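Syncytin-1 (Homo sapiens, PDB 5HA6) is an envelope glycoprotein of a human endogenous retrovirus whose fusion subunit, crystallised here, probably drives the merging of cell membranes. Local coordinates at residues K31-L36 / Q108-E113; G38-V43 / K101-R106; D52-L57 / S87-Q92. The protein carries 1 engineered substitution. All coordinates share one frame; numbering follows the deposited sequence. Where two conformers were deposited one is given.

From the N terminus the chain runs up the long helix 25-71, reverses through the region of helix 78-82 and returns along an extended stretch into helix 93-115. Contact 1 (31-36 with 108-113) closes the widest loop, near the two ends of the chain. Contact 2 lies within that loop, its segments adjoining those of contact 1 in sequence and its centre about 10 Å from the centre of contact 1; both join helix 25-71 to helix 93-115. Contact 3, innermost of the three, ties helix 25-71 to the stretch before helix 93-115, its centre about 23 Å from that of contact 2. The loops nest without crossing, as in a hairpin, and all three contacts touch a second subunit.

Contact 1 (K31-L36 / Q108-E113); sequences KLSQEL and QRRAEE
Leu-36 and Arg-110 carry most of this contact between helix 25-71 and helix 93-115, and they meet without a hydrogen bond. An apolar methyl packs on a flat, charged group. Leu-36 CD2 sits over the centre of one face of the Arg-110 guanidinium, 3.4 Å from Arg-110 CZ, and the two side chains cross at about a right angle. With CG turned anti to the backbone N (chi1 174°), the Leu-36 branch leans to the facing helix, and CG itself comes within 3.8 Å of Arg-110 NH2. A second, looser touch comes from Ser-33, whose OG lies 3.8 Å from Arg-110 CB and 3.9 Å from Arg-110 CD. OG also lies at the guanidinium edge, near its plane. The arginine bends at its third torsion (chi3 -73°), turning the flat group across the end of Leu-36.

The polar partners of the guanidinium lie elsewhere. NE is hydrogen-bonded to Asn-37 of the same chain, while NH1 and NH2 form salt bridges to Glu-35 and Asp-39 of the third subunit.

The pairing of these two helices is that of the six-helix bundle of class I fusion proteins, in which outer helices pack against a central trimer. Here the acidic partners probably compensate a buried positive charge under the leucine methyl, so one side chain joins the hairpin to the neighbouring subunit.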
loop_
_atom_site.group_PDB
_atom_site.type_symbol
_atom_site.label_atom_id
_atom_site.label_comp_id
_atom_site.label_asym_id
_atom_site.label_seq_id
_atom_site.Cartn_x
_atom_site.Cartn_y
_atom_site.Cartn_z
ATOM N N LYS A 31 -4.420 22.171 -19.048
ATOM C CA LYS A 31 -4.111 22.409 -17.653
ATOM C C LYS A 31 -4.532 21.227 -16.788
ATOM O O LYS A 31 -3.743 20.680 -16.032
ATOM C CB LYS A 31 -4.807 23.692 -17.185
ATOM N N LEU A 32 -5.763 20.833 -16.917
ATOM C CA LEU A 32 -6.297 19.747 -16.138
ATOM C C LEU A 32 -5.617 18.440 -16.456
ATOM O O LEU A 32 -5.351 17.703 -15.599
ATOM C CB LEU A 32 -7.765 19.610 -16.363
ATOM C CG LEU A 32 -8.551 20.515 -15.472
ATOM C CD1 LEU A 32 -9.958 20.452 -15.940
ATOM C CD2 LEU A 32 -8.434 20.080 -14.037
ATOM N N SER A 33 -5.355 18.177 -17.710
ATOM C CA SER A 33 -4.593 16.982 -18.084
ATOM C C SER A 33 -3.223 16.939 -17.378
ATOM O O SER A 33 -2.787 15.901 -16.845
ATOM C CB SER A 33 -4.415 16.957 -19.614
ATOM O OG SER A 33 -3.676 15.795 -19.984
ATOM N N GLN A 34 -2.527 18.069 -17.355
ATOM C CA GLN A 34 -1.227 18.091 -16.646
ATOM C C GLN A 34 -1.367 18.023 -15.133
ATOM O O GLN A 34 -0.577 17.352 -14.477
ATOM C CB GLN A 34 -0.443 19.325 -17.026
ATOM C CG GLN A 34 -0.236 19.375 -18.530
ATOM C CD GLN A 34 0.378 20.655 -18.946
ATOM O OE1 GLN A 34 0.188 21.696 -18.292
ATOM N NE2 GLN A 34 1.109 20.620 -20.053
ATOM N N GLU A 35 -2.401 18.633 -14.565
ATOM C CA GLU A 35 -2.658 18.414 -13.122
ATOM C C GLU A 35 -2.865 16.915 -12.766
ATOM O O GLU A 35 -2.225 16.341 -11.848
ATOM C CB GLU A 35 -3.881 19.240 -12.675
ATOM C CG GLU A 35 -3.648 20.741 -12.648
ATOM C CD GLU A 35 -2.748 21.209 -11.523
ATOM O OE1 GLU A 35 -2.540 20.436 -10.558
ATOM O OE2 GLU A 35 -2.278 22.375 -11.597
ATOM N N LEU A 36 -3.770 16.285 -13.503
ATOM C CA LEU A 36 -4.005 14.861 -13.382
ATOM C C LEU A 36 -2.678 14.115 -13.486
ATOM O O LEU A 36 -2.297 13.331 -12.580
ATOM C CB LEU A 36 -5.006 14.410 -14.474
ATOM C CG LEU A 36 -5.230 12.876 -14.548
ATOM C CD1 LEU A 36 -5.757 12.380 -13.246
ATOM C CD2 LEU A 36 -6.188 12.460 -15.672
ATOM N N GLN A 108 1.609 9.061 -20.165
ATOM C CA GLN A 108 2.326 9.289 -21.381
ATOM C C GLN A 108 1.370 9.443 -22.545
ATOM O O GLN A 108 1.564 10.286 -23.344
ATOM C CB GLN A 108 3.364 8.199 -21.635
ATOM C CG GLN A 108 4.524 8.191 -20.662
ATOM C CD GLN A 108 5.346 9.461 -20.703
ATOM O OE1 GLN A 108 5.814 9.872 -21.733
ATOM N NE2 GLN A 108 5.479 10.096 -19.574
ATOM N N ARG A 109 0.320 8.651 -22.595
ATOM C CA ARG A 109 -0.568 8.756 -23.758
ATOM C C ARG A 109 -1.271 10.108 -23.791
ATOM O O ARG A 109 -1.422 10.711 -24.862
ATOM C CB ARG A 109 -1.625 7.645 -23.787
ATOM C CG ARG A 109 -2.704 7.868 -24.893
ATOM C CD ARG A 109 -3.742 6.744 -24.983
ATOM N NE ARG A 109 -4.614 6.682 -23.801
ATOM C CZ ARG A 109 -5.603 5.806 -23.650
ATOM N NH1 ARG A 109 -5.863 4.914 -24.596
ATOM N NH2 ARG A 109 -6.342 5.818 -22.551
ATOM N N ARG A 110 -1.729 10.596 -22.622
ATOM C CA ARG A 110 -2.360 11.929 -22.607
ATOM C C ARG A 110 -1.402 13.005 -23.093
ATOM O O ARG A 110 -1.743 13.847 -23.945
ATOM C CB ARG A 110 -2.833 12.275 -21.193
ATOM C CG ARG A 110 -4.091 11.503 -20.804
ATOM C CD ARG A 110 -4.690 12.065 -19.555
ATOM N NE ARG A 110 -3.842 11.690 -18.424
ATOM C CZ ARG A 110 -4.063 10.639 -17.644
ATOM N NH1 ARG A 110 -5.082 9.833 -17.889
ATOM N NH2 ARG A 110 -3.221 10.365 -16.658
ATOM N N ALA A 111 -0.185 12.973 -22.559
ATOM C CA ALA A 111 0.813 13.943 -23.054
ATOM C C ALA A 111 1.079 13.772 -24.563
ATOM O O ALA A 111 1.244 14.737 -25.333
ATOM C CB ALA A 111 2.093 13.781 -22.283
ATOM N N GLU A 112 1.157 12.522 -24.986
ATOM C CA GLU A 112 1.464 12.230 -26.375
ATOM C C GLU A 112 0.373 12.768 -27.303
ATOM O O GLU A 112 0.655 13.322 -28.361
ATOM C CB GLU A 112 1.630 10.724 -26.572
ATOM C CG GLU A 112 2.205 10.360 -27.948
ATOM C CD GLU A 112 1.163 10.388 -29.083
ATOM O OE1 GLU A 112 -0.018 10.091 -28.825
ATOM O OE2 GLU A 112 1.528 10.678 -30.239
ATOM N N GLU A 113 -0.859 12.605 -26.894
ATOM C CA GLU A 113 -2.014 13.024 -27.641
ATOM C C GLU A 113 -2.054 14.526 -27.745
ATOM O O GLU A 113 -2.329 15.053 -28.785
ATOM C CB GLU A 113 -3.297 12.568 -26.983
ATOM C CG GLU A 113 -3.806 11.242 -27.422
ATOM C CD GLU A 113 -4.835 10.695 -26.474
ATOM O OE1 GLU A 113 -5.257 11.390 -25.544
ATOM O OE2 GLU A 113 -5.196 9.551 -26.648
#

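Contact 2 (G38-V43 / K101-R106); sequences GDMERV and KEIRDR
The segments 38-43 and 101-106 are both helical and lie side by side, with CA atoms 7.1 Å apart at Glu-41 and Arg-104 and 7.4 Å at Met-40 and Ile-103. The chain runs in opposite directions along them, as expected for the inner and outer helices of a fusion-protein hairpin. On the buried side Met-40 CB meets Ile-103 CG2 at 4.2 Å. That methyl is anti to the backbone N of Ile-103, which sends it toward the facing helix. Met-40 also packs on Met-40 of the second subunit.

At the partly exposed side of the contact, Glu-41 and Arg-104 are opposite in charge but stay apart, with Glu-41 OE2 4.5 Å from Arg-104 NE. Two waters link them instead. One gives hydrogen bonds to Glu-41 OE1 and to the backbone O of Arg-104, each 3.1 Å long; the second, with more acceptors around it than it has protons, sits 2.5 Å from Glu-41 OE2 and accepts from Arg-104 NE at 2.6 Å. The guanidinium has its direct salt bridge, through NH2, with Asp-45 of the same chain.

The contact therefore pairs an apolar interior with a hydrated margin, where attraction between the carboxylate and the guanidinium is probably relayed and softened by water.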
loop_
_atom_site.group_PDB
_atom_site.type_symbol
_atom_site.label_atom_id
_atom_site.label_comp_id
_atom_site.label_asym_id
_atom_site.label_seq_id
_atom_site.Cartn_x
_atom_site.Cartn_y
_atom_site.Cartn_z
ATOM N N GLY A 38 0.473 15.058 -13.097
ATOM C CA GLY A 38 1.387 15.253 -11.961
ATOM C C GLY A 38 0.931 14.610 -10.633
ATOM O O GLY A 38 1.767 14.140 -9.828
ATOM N N ASP A 39 -0.367 14.612 -10.359
ATOM C CA ASP A 39 -0.873 13.851 -9.209
ATOM C C ASP A 39 -0.603 12.335 -9.400
ATOM O O ASP A 39 -0.074 11.649 -8.531
ATOM C CB ASP A 39 -2.377 14.061 -9.031
ATOM C CG ASP A 39 -2.756 15.418 -8.476
ATOM O OD1 ASP A 39 -1.983 16.400 -8.527
ATOM O OD2 ASP A 39 -3.913 15.510 -8.026
ATOM N N MET A 40 -0.965 11.802 -10.566
ATOM C CA MET A 40 -0.800 10.367 -10.812
ATOM C C MET A 40 0.640 9.867 -10.835
ATOM O O MET A 40 0.884 8.708 -10.471
ATOM C CB MET A 40 -1.494 9.987 -12.133
ATOM C CG MET A 40 -2.956 10.079 -12.009
ATOM S SD MET A 40 -3.599 8.757 -10.922
ATOM C CE MET A 40 -5.303 9.146 -10.798
ATOM N N GLU A 41 1.591 10.706 -11.251
ATOM C CA GLU A 41 2.995 10.332 -11.126
ATOM C C GLU A 41 3.334 10.056 -9.657
ATOM O O GLU A 41 4.007 9.068 -9.323
ATOM C CB GLU A 41 3.923 11.429 -11.673
ATOM C CG GLU A 41 3.850 11.668 -13.151
ATOM C CD GLU A 41 4.506 10.555 -13.973
ATOM O OE1 GLU A 41 4.490 10.648 -15.225
ATOM O OE2 GLU A 41 5.015 9.577 -13.392
ATOM N N ARG A 42 2.813 10.893 -8.750
ATOM C CA ARG A 42 3.090 10.721 -7.317
ATOM C C ARG A 42 2.325 9.533 -6.724
ATOM O O ARG A 42 2.904 8.737 -5.953
ATOM C CB ARG A 42 2.764 12.008 -6.552
ATOM C CG ARG A 42 3.725 13.112 -6.899
ATOM C CD ARG A 42 3.189 14.488 -6.631
ATOM N NE ARG A 42 4.276 15.465 -6.780
ATOM C CZ ARG A 42 4.582 16.113 -7.897
ATOM N NH1 ARG A 42 3.913 15.930 -9.043
ATOM N NH2 ARG A 42 5.590 16.945 -7.870
ATOM N N VAL A 43 1.052 9.352 -7.113
ATOM C CA VAL A 43 0.372 8.113 -6.724
ATOM C C VAL A 43 1.135 6.837 -7.183
ATOM O O VAL A 43 1.343 5.893 -6.382
ATOM C CB VAL A 43 -1.055 8.105 -7.260
ATOM C CG1 VAL A 43 -1.781 6.762 -6.980
ATOM C CG2 VAL A 43 -1.839 9.287 -6.678
ATOM N N LYS A 101 2.228 0.461 -14.161
ATOM C CA LYS A 101 2.769 0.677 -15.487
ATOM C C LYS A 101 1.657 1.143 -16.422
ATOM O O LYS A 101 1.892 2.006 -17.281
ATOM C CB LYS A 101 3.483 -0.598 -16.001
ATOM C CG LYS A 101 4.891 -0.814 -15.342
ATOM C CD LYS A 101 5.555 -2.103 -15.750
ATOM C CE LYS A 101 6.879 -2.337 -15.004
ATOM N NZ LYS A 101 7.669 -3.421 -15.620
ATOM N N GLU A 102 0.444 0.609 -16.227
ATOM C CA GLU A 102 -0.736 1.083 -16.991
ATOM C C GLU A 102 -1.078 2.560 -16.713
ATOM O O GLU A 102 -1.361 3.335 -17.624
ATOM C CB GLU A 102 -1.945 0.210 -16.653
ATOM C CG GLU A 102 -1.884 -1.175 -17.285
ATOM C CD GLU A 102 -3.049 -2.047 -16.800
ATOM O OE1 GLU A 102 -4.091 -1.467 -16.376
ATOM O OE2 GLU A 102 -2.919 -3.293 -16.812
ATOM N N ILE A 103 -1.053 2.943 -15.447
ATOM C CA ILE A 103 -1.176 4.360 -15.094
ATOM C C ILE A 103 -0.103 5.256 -15.752
ATOM O O ILE A 103 -0.410 6.334 -16.293
ATOM C CB ILE A 103 -1.130 4.509 -13.573
ATOM C CG1 ILE A 103 -2.403 3.854 -12.971
ATOM C CG2 ILE A 103 -0.983 5.955 -13.190
ATOM C CD1 ILE A 103 -2.382 3.742 -11.458
ATOM N N ARG A 104 1.150 4.835 -15.679
ATOM C CA ARG A 104 2.219 5.568 -16.337
ATOM C C ARG A 104 2.033 5.619 -17.880
ATOM O O ARG A 104 2.329 6.668 -18.525
ATOM C CB ARG A 104 3.561 4.944 -15.917
ATOM C CG ARG A 104 3.888 5.289 -14.423
ATOM C CD ARG A 104 5.188 4.695 -13.959
ATOM N NE ARG A 104 5.526 5.219 -12.636
ATOM C CZ ARG A 104 6.344 4.619 -11.783
ATOM N NH1 ARG A 104 6.965 3.480 -12.101
ATOM N NH2 ARG A 104 6.570 5.180 -10.615
ATOM N N ASP A 105 1.516 4.524 -18.483
ATOM C CA ASP A 105 1.192 4.548 -19.905
ATOM C C ASP A 105 0.130 5.580 -20.197
ATOM O O ASP A 105 0.162 6.240 -21.227
ATOM C CB ASP A 105 0.662 3.190 -20.411
ATOM C CG ASP A 105 1.667 2.106 -20.315
ATOM O OD1 ASP A 105 2.884 2.422 -20.247
ATOM O OD2 ASP A 105 1.230 0.934 -20.351
ATOM N N ARG A 106 -0.882 5.628 -19.340
ATOM C CA ARG A 106 -1.972 6.585 -19.549
ATOM C C ARG A 106 -1.500 8.022 -19.436
ATOM O O ARG A 106 -1.939 8.877 -20.246
ATOM C CB ARG A 106 -3.110 6.294 -18.557
ATOM C CG ARG A 106 -3.807 4.987 -18.893
ATOM C CD ARG A 106 -4.795 4.541 -17.815
ATOM N NE ARG A 106 -5.864 5.556 -17.697
ATOM C CZ ARG A 106 -6.885 5.697 -18.523
ATOM N NH1 ARG A 106 -7.119 4.834 -19.522
ATOM N NH2 ARG A 106 -7.725 6.706 -18.314
HETATM O O HOH W 1 4.667 8.197 -17.193
HETATM O O HOH W 2 5.352 7.693 -11.816
#

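Contact 3 (D52-L57 / S87-Q92); sequences DQLNSL and SYYVNQ. Engineered in segment 87-92: Ser-87 (natural residue Cys).
A water-bridged contact joins helix 25-71 to the extended stretch leading into helix 93-115, within the trimeric helical-hairpin fold of a class I fusion subunit. The stretch 87-92 has no regular structure and ends at Gln-92, the N-cap position of that outer helix.

The Tyr-89 and Leu-54 side chains cross at about a right angle, the hydroxyl being the part that touches; OH lies 4.1 Å from Leu-54 CB and equally far from Leu-54 CD2. With CG anti to the backbone N (chi1 175°), the ring is carried toward the helix, and the backbone N of Asn-91 lies over the centre of one face. Tyr-89 also packs on Ala-58 and on Gln-53 of the third subunit.

Asn-55 and Asn-91 bring their carbonyl oxygens together, OD1 to OD1 at 3.6 Å, with amide planes 79° apart. Both are acceptors and cannot bond each other; Asn-55 OD1 also accepts from Gln-51, and Asn-91 OD1 from the backbone N of Ser-93. A single water reconciles the two acceptors by donating to both, at 2.7 Å from Asn-55 OD1 and 2.5 Å from Asn-91 OD1, while it accepts a hydrogen bond of 2.6 Å from Tyr-89 OH.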
loop_
_atom_site.group_PDB
_atom_site.type_symbol
_atom_site.label_atom_id
_atom_site.label_comp_id
_atom_site.label_asym_id
_atom_site.label_seq_id
_atom_site.Cartn_x
_atom_site.Cartn_y
_atom_site.Cartn_z
ATOM N N ASP A 52 7.232 -2.258 -2.781
ATOM C CA ASP A 52 8.595 -2.550 -2.446
ATOM C C ASP A 52 8.700 -2.887 -0.966
ATOM O O ASP A 52 9.438 -3.807 -0.599
ATOM C CB ASP A 52 9.531 -1.364 -2.784
ATOM C CG ASP A 52 9.797 -1.226 -4.270
ATOM O OD1 ASP A 52 10.167 -0.126 -4.693
ATOM O OD2 ASP A 52 9.595 -2.202 -5.017
ATOM N N GLN A 53 8.036 -2.114 -0.093
ATOM C CA GLN A 53 8.110 -2.438 1.340
ATOM C C GLN A 53 7.442 -3.754 1.707
ATOM O O GLN A 53 7.993 -4.508 2.532
ATOM C CB GLN A 53 7.508 -1.307 2.179
ATOM C CG GLN A 53 8.340 0.001 2.085
ATOM C CD GLN A 53 7.548 1.167 2.594
ATOM O OE1 GLN A 53 6.668 1.687 1.899
ATOM N NE2 GLN A 53 7.797 1.549 3.825
ATOM N N LEU A 54 6.276 -4.060 1.144
ATOM C CA LEU A 54 5.757 -5.433 1.299
ATOM C C LEU A 54 6.729 -6.541 0.877
ATOM O O LEU A 54 6.930 -7.522 1.626
ATOM C CB LEU A 54 4.496 -5.612 0.484
ATOM C CG LEU A 54 3.302 -5.023 1.171
ATOM C CD1 LEU A 54 2.174 -4.874 0.141
ATOM C CD2 LEU A 54 2.892 -5.999 2.301
ATOM N N ASN A 55 7.330 -6.396 -0.306
ATOM C CA ASN A 55 8.335 -7.362 -0.746
ATOM C C ASN A 55 9.481 -7.456 0.267
ATOM O O ASN A 55 9.959 -8.549 0.578
ATOM C CB ASN A 55 8.914 -6.995 -2.118
ATOM C CG ASN A 55 7.852 -6.938 -3.224
ATOM O OD1 ASN A 55 6.790 -7.549 -3.130
ATOM N ND2 ASN A 55 8.144 -6.176 -4.279
ATOM N N SER A 56 9.960 -6.310 0.735
ATOM C CA SER A 56 11.084 -6.306 1.697
ATOM C C SER A 56 10.682 -7.033 2.998
ATOM O O SER A 56 11.411 -7.910 3.502
ATOM C CB SER A 56 11.528 -4.862 1.972
ATOM O OG SER A 56 12.695 -4.776 2.795
ATOM N N LEU A 57 9.524 -6.676 3.525
ATOM C CA LEU A 57 9.061 -7.199 4.787
ATOM C C LEU A 57 8.745 -8.681 4.689
ATOM O O LEU A 57 9.088 -9.465 5.615
ATOM C CB LEU A 57 7.817 -6.421 5.274
ATOM C CG LEU A 57 7.426 -6.669 6.746
ATOM C CD1 LEU A 57 8.501 -6.210 7.719
ATOM C CD2 LEU A 57 6.061 -6.026 7.130
ATOM N N SER A 87 -0.834 -20.680 7.514
ATOM C CA SER A 87 -1.127 -19.460 6.791
ATOM C C SER A 87 0.003 -19.255 5.808
ATOM O O SER A 87 1.184 -19.413 6.162
ATOM C CB SER A 87 -1.212 -18.239 7.689
ATOM O OG SER A 87 -2.377 -18.197 8.428
ATOM N N TYR A 88 -0.363 -18.901 4.586
ATOM C CA TYR A 88 0.596 -18.734 3.507
ATOM C C TYR A 88 0.474 -17.351 2.926
ATOM O O TYR A 88 -0.638 -16.881 2.726
ATOM C CB TYR A 88 0.349 -19.764 2.409
ATOM C CG TYR A 88 0.629 -21.201 2.788
ATOM C CD1 TYR A 88 1.924 -21.642 3.041
ATOM C CD2 TYR A 88 -0.404 -22.134 2.845
ATOM C CE1 TYR A 88 2.174 -22.964 3.381
ATOM C CE2 TYR A 88 -0.163 -23.448 3.170
ATOM C CZ TYR A 88 1.122 -23.857 3.440
ATOM O OH TYR A 88 1.345 -25.182 3.758
ATOM N N TYR A 89 1.609 -16.727 2.593
ATOM C CA TYR A 89 1.593 -15.374 2.066
ATOM C C TYR A 89 1.364 -15.445 0.572
ATOM O O TYR A 89 2.067 -16.173 -0.131
ATOM C CB TYR A 89 2.902 -14.628 2.325
ATOM C CG TYR A 89 2.968 -13.240 1.675
ATOM C CD1 TYR A 89 1.971 -12.316 1.892
ATOM C CD2 TYR A 89 4.046 -12.864 0.875
ATOM C CE1 TYR A 89 2.025 -11.034 1.335
ATOM C CE2 TYR A 89 4.117 -11.603 0.329
ATOM C CZ TYR A 89 3.115 -10.686 0.547
ATOM O OH TYR A 89 3.200 -9.415 -0.029
ATOM N N VAL A 90 0.434 -14.651 0.070
ATOM C CA VAL A 90 0.225 -14.617 -1.371
ATOM C C VAL A 90 0.743 -13.289 -1.895
ATOM O O VAL A 90 0.121 -12.264 -1.704
ATOM C CB VAL A 90 -1.216 -14.777 -1.733
ATOM C CG1 VAL A 90 -1.371 -14.809 -3.239
ATOM C CG2 VAL A 90 -1.785 -16.025 -1.089
ATOM N N ASN A 91 1.877 -13.345 -2.563
ATOM C CA ASN A 91 2.524 -12.143 -3.105
ATOM C C ASN A 91 1.851 -11.725 -4.384
ATOM O O ASN A 91 1.691 -12.508 -5.303
ATOM C CB ASN A 91 4.008 -12.405 -3.397
ATOM C CG ASN A 91 4.603 -11.357 -4.358
ATOM O OD1 ASN A 91 4.554 -10.171 -4.076
ATOM N ND2 ASN A 91 5.216 -11.816 -5.432
ATOM N N GLN A 92 1.435 -10.489 -4.444
ATOM C CA GLN A 92 0.752 -9.988 -5.591
ATOM C C GLN A 92 1.430 -8.744 -6.175
ATOM O O GLN A 92 0.768 -7.880 -6.780
ATOM C CB GLN A 92 -0.688 -9.717 -5.213
ATOM C CG GLN A 92 -1.443 -11.026 -4.896
ATOM C CD GLN A 92 -2.899 -10.802 -4.671
ATOM O OE1 GLN A 92 -3.289 -10.055 -3.770
ATOM N NE2 GLN A 92 -3.724 -11.435 -5.488
HETATM O O HOH W 3 5.114 -9.173 -1.810
#